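PDB 1WCU: Non-catalytic protein 1 from Piromyces equi, which probably binds plant cell-wall polysaccharides as a family 29 carbohydrate-binding module, without catalytic activity of its own. Local coordinates for residues 5-10 against 56-61; 36-41 against 46-51; 93-98 against 117-122. All blocks are in the same frame, centred on the assembly; numbering follows the deposited sequence. Where two conformers were deposited one is given.

Overall arrangement
All three contacts belong to one all-beta domain built of two antiparallel sheets. Contact 2 (36-41 with 46-51) is nested along the chain inside the loop closed by contact 1 (5-10 with 56-61), and contact 3 (93-98 with 117-122) follows both. The centres of contacts 2 and 3 lie about 10 Å apart, and strands 47-52 and 116-121 pair in the five-stranded sheet. Contact 1 is about 18 Å from the centre of contact 2 and 19 Å from that of contact 3, across the chain's centre, yet Tyr58 reaches both Leu50 and Ile117. Contact 2 packs sheet on sheet, contact 1 sets a loop against strand 6-10, and contact 3 spans strand 74-79 within the five-stranded sheet.

Contact 1: 5-10 against 56-61; sequences TYSVVY and NYYGKG
Tyr58 brings the edge of its ring up to Ser7 and Val9, where the loop between the two sheets of this beta-sandwich closes over strand 6-10. The nearest approach is Val9 CG2 to Tyr58 OH, 3.7 Å, and the same methyl lies 3.9 Å from Tyr58 CE1. Further back along the ring, Ser7 CB is 4.2 Å from Tyr58 CD1. Both partners sit near the ring plane, which defines an edge contact, and the Val9 and Tyr58 side chains cross at about a right angle. The buried area is small, 118 Å², and the interaction is one of van der Waals fit alone.

Two torsions set up this meeting. Tyr58 holds CG anti to its carbonyl carbon (chi1 -77°), which carries the ring in toward the strand although the backbones stay well apart, with 7.3 Å between Ser7 CA and Tyr58 CA. Val9 has CG1 anti to its backbone N, and that rotamer presents CG2 to the tyrosine while CG1 packs against Leu50 CD1.

The next shell anchors both sides. Val9 and Tyr10 together face Ile134 in a classic beta bulge, an extra residue in strand 6-10 where it pairs with strand 129-137. Ser7 is backbone hydrogen-bonded to Tyr136 of the same strand. On the tyrosine side, the ring meets that of Phe114 with planes about 20° apart, and Ile117 CD1 packs against Tyr58 CZ. The buried hydroxyl is not left to the apolar surroundings: Tyr58 OH is hydrogen-bonded to a main-chain carbonyl of strand 47-52, the oxygen Leu50 O.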
loop_
_atom_site.group_PDB
_atom_site.type_symbol
_atom_site.label_atom_id
_atom_site.label_comp_id
_atom_site.label_asym_id
_atom_site.label_seq_id
_atom_site.Cartn_x
_atom_site.Cartn_y
_atom_site.Cartn_z
ATOM N N THR A 5 12.358 -1.421 11.730
ATOM C CA THR A 5 12.150 -2.767 11.247
ATOM C C THR A 5 11.327 -2.629 9.975
ATOM O O THR A 5 10.379 -1.847 9.963
ATOM C CB THR A 5 11.349 -3.555 12.278
ATOM O OG1 THR A 5 12.046 -3.539 13.540
ATOM C CG2 THR A 5 11.162 -4.976 11.820
ATOM N N TYR A 6 11.659 -3.404 8.937
ATOM C CA TYR A 6 10.959 -3.336 7.650
ATOM C C TYR A 6 10.168 -4.595 7.356
ATOM O O TYR A 6 10.640 -5.714 7.602
ATOM C CB TYR A 6 11.946 -3.127 6.495
ATOM C CG TYR A 6 12.818 -1.935 6.678
ATOM C CD1 TYR A 6 12.391 -0.676 6.298
ATOM C CD2 TYR A 6 14.074 -2.058 7.261
ATOM C CE1 TYR A 6 13.186 0.429 6.479
ATOM C CE2 TYR A 6 14.877 -0.961 7.441
ATOM C CZ TYR A 6 14.425 0.283 7.055
ATOM O OH TYR A 6 15.211 1.403 7.210
ATOM N N SER A 7 8.968 -4.399 6.820
ATOM C CA SER A 7 8.145 -5.471 6.248
ATOM C C SER A 7 8.107 -5.232 4.742
ATOM O O SER A 7 7.490 -4.262 4.299
ATOM C CB SER A 7 6.700 -5.426 6.761
ATOM O OG SER A 7 6.592 -5.649 8.163
ATOM N N VAL A 8 8.728 -6.117 3.967
ATOM C CA VAL A 8 8.758 -5.987 2.506
ATOM C C VAL A 8 7.592 -6.803 1.951
ATOM O O VAL A 8 7.623 -8.033 1.947
ATOM C CB VAL A 8 10.109 -6.452 1.924
ATOM C CG1 VAL A 8 10.127 -6.320 0.406
ATOM C CG2 VAL A 8 11.263 -5.666 2.540
ATOM N N VAL A 9 6.554 -6.117 1.482
ATOM C CA VAL A 9 5.302 -6.772 1.085
ATOM C C VAL A 9 5.397 -7.320 -0.345
ATOM O O VAL A 9 4.950 -8.427 -0.650
ATOM C CB VAL A 9 4.131 -5.766 1.167
ATOM C CG1 VAL A 9 2.827 -6.382 0.700
ATOM C CG2 VAL A 9 3.993 -5.194 2.580
ATOM N N TYR A 10 6.002 -6.512 -1.207
ATOM C CA TYR A 10 6.135 -6.821 -2.623
ATOM C C TYR A 10 7.294 -6.046 -3.224
ATOM O O TYR A 10 7.383 -4.833 -3.014
ATOM C CB TYR A 10 4.836 -6.487 -3.374
ATOM C CG TYR A 10 4.949 -6.676 -4.870
ATOM C CD1 TYR A 10 5.264 -5.615 -5.706
ATOM C CD2 TYR A 10 4.786 -7.933 -5.461
ATOM C CE1 TYR A 10 5.421 -5.791 -7.078
ATOM C CE2 TYR A 10 4.942 -8.111 -6.818
ATOM C CZ TYR A 10 5.254 -7.041 -7.634
ATOM O OH TYR A 10 5.431 -7.203 -8.988
ATOM N N ASN A 56 0.193 -9.692 13.962
ATOM C CA ASN A 56 -1.126 -9.140 14.107
ATOM C C ASN A 56 -1.203 -7.724 13.539
ATOM O O ASN A 56 -2.274 -7.304 13.127
ATOM C CB ASN A 56 -1.582 -9.167 15.577
ATOM C CG ASN A 56 -1.691 -10.566 16.104
ATOM O OD1 ASN A 56 -0.919 -10.991 16.977
ATOM N ND2 ASN A 56 -2.624 -11.319 15.538
ATOM N N TYR A 57 -0.083 -6.993 13.518
ATOM C CA TYR A 57 -0.026 -5.642 12.935
ATOM C C TYR A 57 1.273 -5.435 12.181
ATOM O O TYR A 57 2.273 -6.089 12.471
ATOM C CB TYR A 57 -0.119 -4.565 14.026
ATOM C CG TYR A 57 -1.322 -4.693 14.922
ATOM C CD1 TYR A 57 -2.581 -4.258 14.517
ATOM C CD2 TYR A 57 -1.206 -5.257 16.184
ATOM C CE1 TYR A 57 -3.679 -4.397 15.347
ATOM C CE2 TYR A 57 -2.284 -5.379 17.009
ATOM C CZ TYR A 57 -3.518 -4.962 16.590
ATOM O OH TYR A 57 -4.587 -5.122 17.482
ATOM N N TYR A 58 1.266 -4.532 11.202
ATOM C CA TYR A 58 2.512 -3.990 10.665
ATOM C C TYR A 58 3.290 -3.306 11.778
ATOM O O TYR A 58 4.470 -3.572 11.970
ATOM C CB TYR A 58 2.224 -2.983 9.551
ATOM C CG TYR A 58 1.838 -3.605 8.229
ATOM C CD1 TYR A 58 2.808 -4.016 7.335
ATOM C CD2 TYR A 58 0.513 -3.737 7.844
ATOM C CE1 TYR A 58 2.482 -4.559 6.104
ATOM C CE2 TYR A 58 0.176 -4.287 6.628
ATOM C CZ TYR A 58 1.160 -4.707 5.754
ATOM O OH TYR A 58 0.809 -5.238 4.522
ATOM N N GLY A 59 2.614 -2.414 12.488
ATOM C CA GLY A 59 3.216 -1.631 13.554
ATOM C C GLY A 59 2.310 -0.494 13.932
ATOM O O GLY A 59 1.166 -0.429 13.481
ATOM N N LYS A 60 2.813 0.395 14.781
ATOM C CA LYS A 60 2.073 1.547 15.288
ATOM C C LYS A 60 2.810 2.779 14.792
ATOM O O LYS A 60 3.974 2.986 15.113
ATOM C CB LYS A 60 2.007 1.499 16.814
ATOM C CG LYS A 60 1.247 2.646 17.445
ATOM C CD LYS A 60 1.026 2.409 18.927
ATOM C CE LYS A 60 0.216 3.529 19.560
ATOM N NZ LYS A 60 1.022 4.717 19.814
ATOM N N GLY A 61 2.140 3.597 13.996
ATOM C CA GLY A 61 2.836 4.667 13.276
ATOM C C GLY A 61 3.760 4.084 12.224
ATOM O O GLY A 61 3.497 3.006 11.697
#

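Contact 2: 36-41 against 46-51; sequences LVLTAD and GAISLK
Leu36 and Leu38 face Ile48 across the interior of the sandwich, supplying the apolar side-chain contacts between two strands of different sheets. Leu36 CD2 meets Ile48 CD1 at 3.7 Å, the side chains running obliquely to one another. Leu38 comes at the other branch, with its CD1 4.1 Å from Ile48 CG2. Ile48 can serve both leucines because CG1 is placed between the backbone N and the carbonyl carbon (chi1 57°), while CG2 lies anti to that carbon; the two branches thus point at different partners.

A second group sets side chains against main chain. Leu38 lays both methyls against the backbone at the start of the opposing strand: CD1 is 3.9 Å from Ile48 N, and CD2 is 4.1 Å from Gly46 O. Ala40 CB rests 3.6 Å from Gly46 N, at the point where the segments converge and Ala40 CA lies 4.3 Å from Gly46 CA. A beta carbon modelled on Gly46 would fall 2.8 Å from Ala40 CB, a clash, so an approach this close probably depends on the glycine.

No backbone ladder joins the segments. The axes of 36-38 and 47-51 pass 8.1 Å apart at 134°, a spacing and angle of packed layers rather than of paired neighbours. Strand 35-38 hydrogen-bonds instead to strand 129-137, through Leu36 with Met131 and Leu38 with Ile129, and strand 47-52 pairs with 116-121 in the five-stranded sheet, so the short connection between 41 and 46 carries the chain from one sheet to the other.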
loop_
_atom_site.group_PDB
_atom_site.type_symbol
_atom_site.label_atom_id
_atom_site.label_comp_id
_atom_site.label_asym_id
_atom_site.label_seq_id
_atom_site.Cartn_x
_atom_site.Cartn_y
_atom_site.Cartn_z
ATOM N N LEU A 36 2.834 -5.228 -9.383
ATOM C CA LEU A 36 1.572 -5.611 -8.769
ATOM C C LEU A 36 0.576 -4.600 -9.280
ATOM O O LEU A 36 0.797 -3.400 -9.165
ATOM C CB LEU A 36 1.711 -5.563 -7.236
ATOM C CG LEU A 36 0.527 -5.970 -6.366
ATOM C CD1 LEU A 36 1.034 -6.323 -4.970
ATOM C CD2 LEU A 36 -0.524 -4.876 -6.259
ATOM N N VAL A 37 -0.515 -5.073 -9.852
ATOM C CA VAL A 37 -1.467 -4.196 -10.536
ATOM C C VAL A 37 -2.826 -4.224 -9.846
ATOM O O VAL A 37 -3.429 -5.293 -9.685
ATOM C CB VAL A 37 -1.653 -4.634 -11.982
ATOM C CG1 VAL A 37 -2.482 -3.606 -12.736
ATOM C CG2 VAL A 37 -0.307 -4.808 -12.663
ATOM N N LEU A 38 -3.306 -3.039 -9.470
ATOM C CA LEU A 38 -4.704 -2.831 -9.065
ATOM C C LEU A 38 -5.475 -2.328 -10.263
ATOM O O LEU A 38 -5.115 -1.294 -10.833
ATOM C CB LEU A 38 -4.786 -1.767 -7.962
ATOM C CG LEU A 38 -6.137 -1.076 -7.691
ATOM C CD1 LEU A 38 -7.204 -2.096 -7.319
ATOM C CD2 LEU A 38 -6.002 0.012 -6.636
ATOM N N THR A 39 -6.537 -3.037 -10.630
ATOM C CA THR A 39 -7.511 -2.514 -11.582
ATOM C C THR A 39 -8.875 -2.550 -10.899
ATOM O O THR A 39 -9.404 -3.631 -10.618
ATOM C CB THR A 39 -7.558 -3.354 -12.874
ATOM O OG1 THR A 39 -6.235 -3.490 -13.427
ATOM C CG2 THR A 39 -8.483 -2.728 -13.900
ATOM N N ALA A 40 -9.411 -1.382 -10.556
ATOM C CA ALA A 40 -10.744 -1.319 -9.943
ATOM C C ALA A 40 -11.770 -1.772 -10.969
ATOM O O ALA A 40 -11.618 -1.497 -12.157
ATOM C CB ALA A 40 -11.051 0.080 -9.470
ATOM N N ASP A 41 -12.814 -2.458 -10.518
ATOM C CA ASP A 41 -13.864 -2.930 -11.420
ATOM C C ASP A 41 -14.544 -1.711 -12.062
ATOM O O ASP A 41 -14.506 -0.603 -11.514
ATOM C CB ASP A 41 -14.906 -3.732 -10.665
ATOM C CG ASP A 41 -14.387 -5.028 -10.106
ATOM O OD1 ASP A 41 -13.360 -5.541 -10.583
ATOM O OD2 ASP A 41 -15.039 -5.549 -9.179
ATOM N N GLY A 46 -12.529 0.983 -6.300
ATOM C CA GLY A 46 -11.956 -0.302 -5.939
ATOM C C GLY A 46 -10.594 -0.177 -5.306
ATOM O O GLY A 46 -9.882 0.793 -5.554
ATOM N N ALA A 47 -10.231 -1.193 -4.537
ATOM C CA ALA A 47 -9.019 -1.179 -3.720
ATOM C C ALA A 47 -8.333 -2.521 -3.658
ATOM O O ALA A 47 -8.985 -3.566 -3.697
ATOM C CB ALA A 47 -9.350 -0.793 -2.313
ATOM N N ILE A 48 -7.014 -2.482 -3.475
ATOM C CA ILE A 48 -6.325 -3.591 -2.815
ATOM C C ILE A 48 -6.170 -3.233 -1.338
ATOM O O ILE A 48 -6.149 -2.052 -0.970
ATOM C CB ILE A 48 -4.966 -3.936 -3.441
ATOM C CG1 ILE A 48 -4.035 -2.721 -3.458
ATOM C CG2 ILE A 48 -5.155 -4.578 -4.786
ATOM C CD1 ILE A 48 -2.608 -3.083 -3.771
ATOM N N SER A 49 -6.103 -4.239 -0.480
ATOM C CA SER A 49 -5.838 -4.017 0.943
ATOM C C SER A 49 -4.899 -5.132 1.406
ATOM O O SER A 49 -5.297 -6.304 1.515
ATOM C CB SER A 49 -7.128 -3.972 1.748
ATOM O OG SER A 49 -6.800 -3.691 3.096
ATOM N N LEU A 50 -3.636 -4.776 1.615
ATOM C CA LEU A 50 -2.595 -5.769 1.790
ATOM C C LEU A 50 -2.432 -6.056 3.276
ATOM O O LEU A 50 -1.910 -5.231 4.048
ATOM C CB LEU A 50 -1.290 -5.310 1.131
ATOM C CG LEU A 50 -1.452 -5.007 -0.366
ATOM C CD1 LEU A 50 -0.143 -4.440 -0.914
ATOM C CD2 LEU A 50 -1.884 -6.252 -1.165
ATOM N N LYS A 51 -2.926 -7.229 3.649
ATOM C CA LYS A 51 -2.993 -7.724 5.029
ATOM C C LYS A 51 -1.715 -8.458 5.401
ATOM O O LYS A 51 -1.238 -9.310 4.658
ATOM C CB LYS A 51 -4.213 -8.663 5.163
ATOM C CG LYS A 51 -4.253 -9.545 6.413
ATOM C CD LYS A 51 -4.619 -8.779 7.695
ATOM C CE LYS A 51 -4.699 -9.776 8.865
ATOM N NZ LYS A 51 -5.288 -9.252 10.133
#

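Contact 3: 93-98 against 117-122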
loop_
_atom_site.group_PDB
_atom_site.type_symbol
_atom_site.label_atom_id
_atom_site.label_comp_id
_atom_site.label_asym_id
_atom_site.label_seq_id
_atom_site.Cartn_x
_atom_site.Cartn_y
_atom_site.Cartn_z
ATOM N N GLY A 93 -2.218 9.289 2.513
ATOM C CA GLY A 93 -1.607 10.016 1.403
ATOM C C GLY A 93 -2.337 9.812 0.106
ATOM O O GLY A 93 -3.369 9.147 0.089
ATOM N N SER A 94 -1.825 10.431 -0.960
ATOM C CA SER A 94 -2.407 10.301 -2.292
ATOM C C SER A 94 -1.321 9.982 -3.290
ATOM O O SER A 94 -0.156 10.309 -3.053
ATOM C CB SER A 94 -3.111 11.581 -2.704
ATOM O OG SER A 94 -2.201 12.647 -2.777
ATOM N N PHE A 95 -1.698 9.332 -4.387
ATOM C CA PHE A 95 -0.792 9.160 -5.521
ATOM C C PHE A 95 -1.437 9.833 -6.717
ATOM O O PHE A 95 -2.650 10.052 -6.731
ATOM C CB PHE A 95 -0.454 7.680 -5.813
ATOM C CG PHE A 95 -1.638 6.841 -6.162
ATOM C CD1 PHE A 95 -2.394 6.246 -5.160
ATOM C CD2 PHE A 95 -2.025 6.659 -7.477
ATOM C CE1 PHE A 95 -3.485 5.494 -5.464
ATOM C CE2 PHE A 95 -3.130 5.898 -7.786
ATOM C CZ PHE A 95 -3.861 5.304 -6.778
ATOM N N ARG A 96 -0.613 10.128 -7.716
ATOM C CA ARG A 96 -1.069 10.860 -8.911
ATOM C C ARG A 96 -0.541 10.180 -10.174
ATOM O O ARG A 96 0.161 9.178 -10.096
ATOM C CB ARG A 96 -0.694 12.340 -8.819
ATOM C CG ARG A 96 0.734 12.632 -8.398
ATOM C CD ARG A 96 1.753 12.306 -9.472
ATOM N NE ARG A 96 3.102 12.734 -9.061
ATOM C CZ ARG A 96 4.145 12.769 -9.886
ATOM N NH1 ARG A 96 4.006 12.436 -11.162
ATOM N NH2 ARG A 96 5.338 13.170 -9.447
ATOM N N SER A 97 -0.872 10.709 -11.345
ATOM C CA SER A 97 -0.457 10.062 -12.594
ATOM C C SER A 97 1.035 10.253 -12.807
ATOM O O SER A 97 1.593 11.328 -12.531
ATOM C CB SER A 97 -1.265 10.574 -13.818
ATOM O OG SER A 97 -2.637 10.496 -13.466
ATOM N N SER A 98 1.677 9.206 -13.304
ATOM C CA SER A 98 3.077 9.279 -13.695
ATOM C C SER A 98 3.390 8.315 -14.797
ATOM O O SER A 98 2.885 7.202 -14.813
ATOM C CB SER A 98 4.006 9.047 -12.516
ATOM O OG SER A 98 3.907 7.733 -11.980
ATOM N N ILE A 117 -2.644 -2.247 4.433
ATOM C CA ILE A 117 -2.310 -1.111 3.591
ATOM C C ILE A 117 -3.249 -1.103 2.377
ATOM O O ILE A 117 -3.234 -2.031 1.557
ATOM C CB ILE A 117 -0.841 -1.189 3.100
ATOM C CG1 ILE A 117 0.116 -1.154 4.289
ATOM C CG2 ILE A 117 -0.547 -0.035 2.128
ATOM C CD1 ILE A 117 1.573 -1.469 3.956
ATOM N N ILE A 118 -4.018 -0.034 2.239
ATOM C CA ILE A 118 -4.995 0.132 1.159
ATOM C C ILE A 118 -4.466 1.049 0.069
ATOM O O ILE A 118 -3.898 2.094 0.364
ATOM C CB ILE A 118 -6.286 0.779 1.719
ATOM C CG1 ILE A 118 -7.043 -0.193 2.634
ATOM C CG2 ILE A 118 -7.205 1.253 0.597
ATOM C CD1 ILE A 118 -8.033 0.518 3.556
ATOM N N VAL A 119 -4.638 0.646 -1.185
ATOM C CA VAL A 119 -4.407 1.530 -2.345
ATOM C C VAL A 119 -5.722 1.516 -3.105
ATOM O O VAL A 119 -6.255 0.444 -3.370
ATOM C CB VAL A 119 -3.249 1.069 -3.248
ATOM C CG1 VAL A 119 -3.006 2.054 -4.390
ATOM C CG2 VAL A 119 -1.970 0.934 -2.423
ATOM N N GLN A 120 -6.245 2.692 -3.447
ATOM C CA GLN A 120 -7.605 2.815 -3.959
ATOM C C GLN A 120 -7.684 3.818 -5.114
ATOM O O GLN A 120 -7.042 4.873 -5.070
ATOM C CB GLN A 120 -8.534 3.220 -2.791
ATOM C CG GLN A 120 -9.983 2.999 -3.012
ATOM C CD GLN A 120 -10.801 2.883 -1.713
ATOM O OE1 GLN A 120 -10.355 3.205 -0.586
ATOM N NE2 GLN A 120 -12.010 2.420 -1.871
ATOM N N ASP A 121 -8.456 3.472 -6.140
ATOM C CA ASP A 121 -8.649 4.311 -7.341
ATOM C C ASP A 121 -9.735 5.357 -7.147
ATOM O O ASP A 121 -10.907 5.054 -7.276
ATOM C CB ASP A 121 -9.010 3.415 -8.539
ATOM C CG ASP A 121 -9.091 4.172 -9.839
ATOM O OD1 ASP A 121 -8.660 5.353 -9.904
ATOM O OD2 ASP A 121 -9.486 3.538 -10.837
ATOM N N GLY A 122 -9.333 6.600 -6.901
ATOM C CA GLY A 122 -10.286 7.650 -6.543
ATOM C C GLY A 122 -11.307 7.965 -7.620
ATOM O O GLY A 122 -12.506 8.034 -7.327
#
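Phe95 turns the CE1-CZ side of its ring onto Val119 and the main chain of Gln120. Val119 CG1 and Gln120 O are each 3.6 Å from Phe95 CE1, and Gln120 O is equally close, 3.6 Å, to Phe95 CZ. Both approach the ring obliquely, while the Phe95 and Val119 side chains cross at about a right angle.

The conformation of Phe95 explains the reach. Its CG occupies the position between the backbone N and the carbonyl carbon (chi1 61°), directing the ring toward strand 116-121, although strand 74-79 lies between the two in the sheet. Val119 answers with CG1 anti to its backbone N, making that methyl the one that touches the ring. An alanine at Phe95 would remove the ring and is likely to open a gap beside Val119 CG1, with Gln120 O losing the aromatic C-H groups lying against it.

Gln120 contributes only its main chain, because its extended side chain leaves on the other face of the strand, where NE2 hydrogen-bonds to Tyr45 O and the chain packs on Trp25. Just past Phe95, in the loop, Arg96 folds back on its neighbour: Arg96 NH1 donates to Ser97 O at 3.0 Å, with an N-H...O angle of 166° and the acceptor only 4° out of the guanidinium plane.

Phe95 also packs on Ile129, of the opposing sheet. Val119 points inward to Met131 of that sheet, while Ile118 and Gln120 turn to the other face beside Trp25, as residues alternate along a strand of a two-layer beta-sandwich, consistent with the jelly-roll fold common among carbohydrate-binding modules.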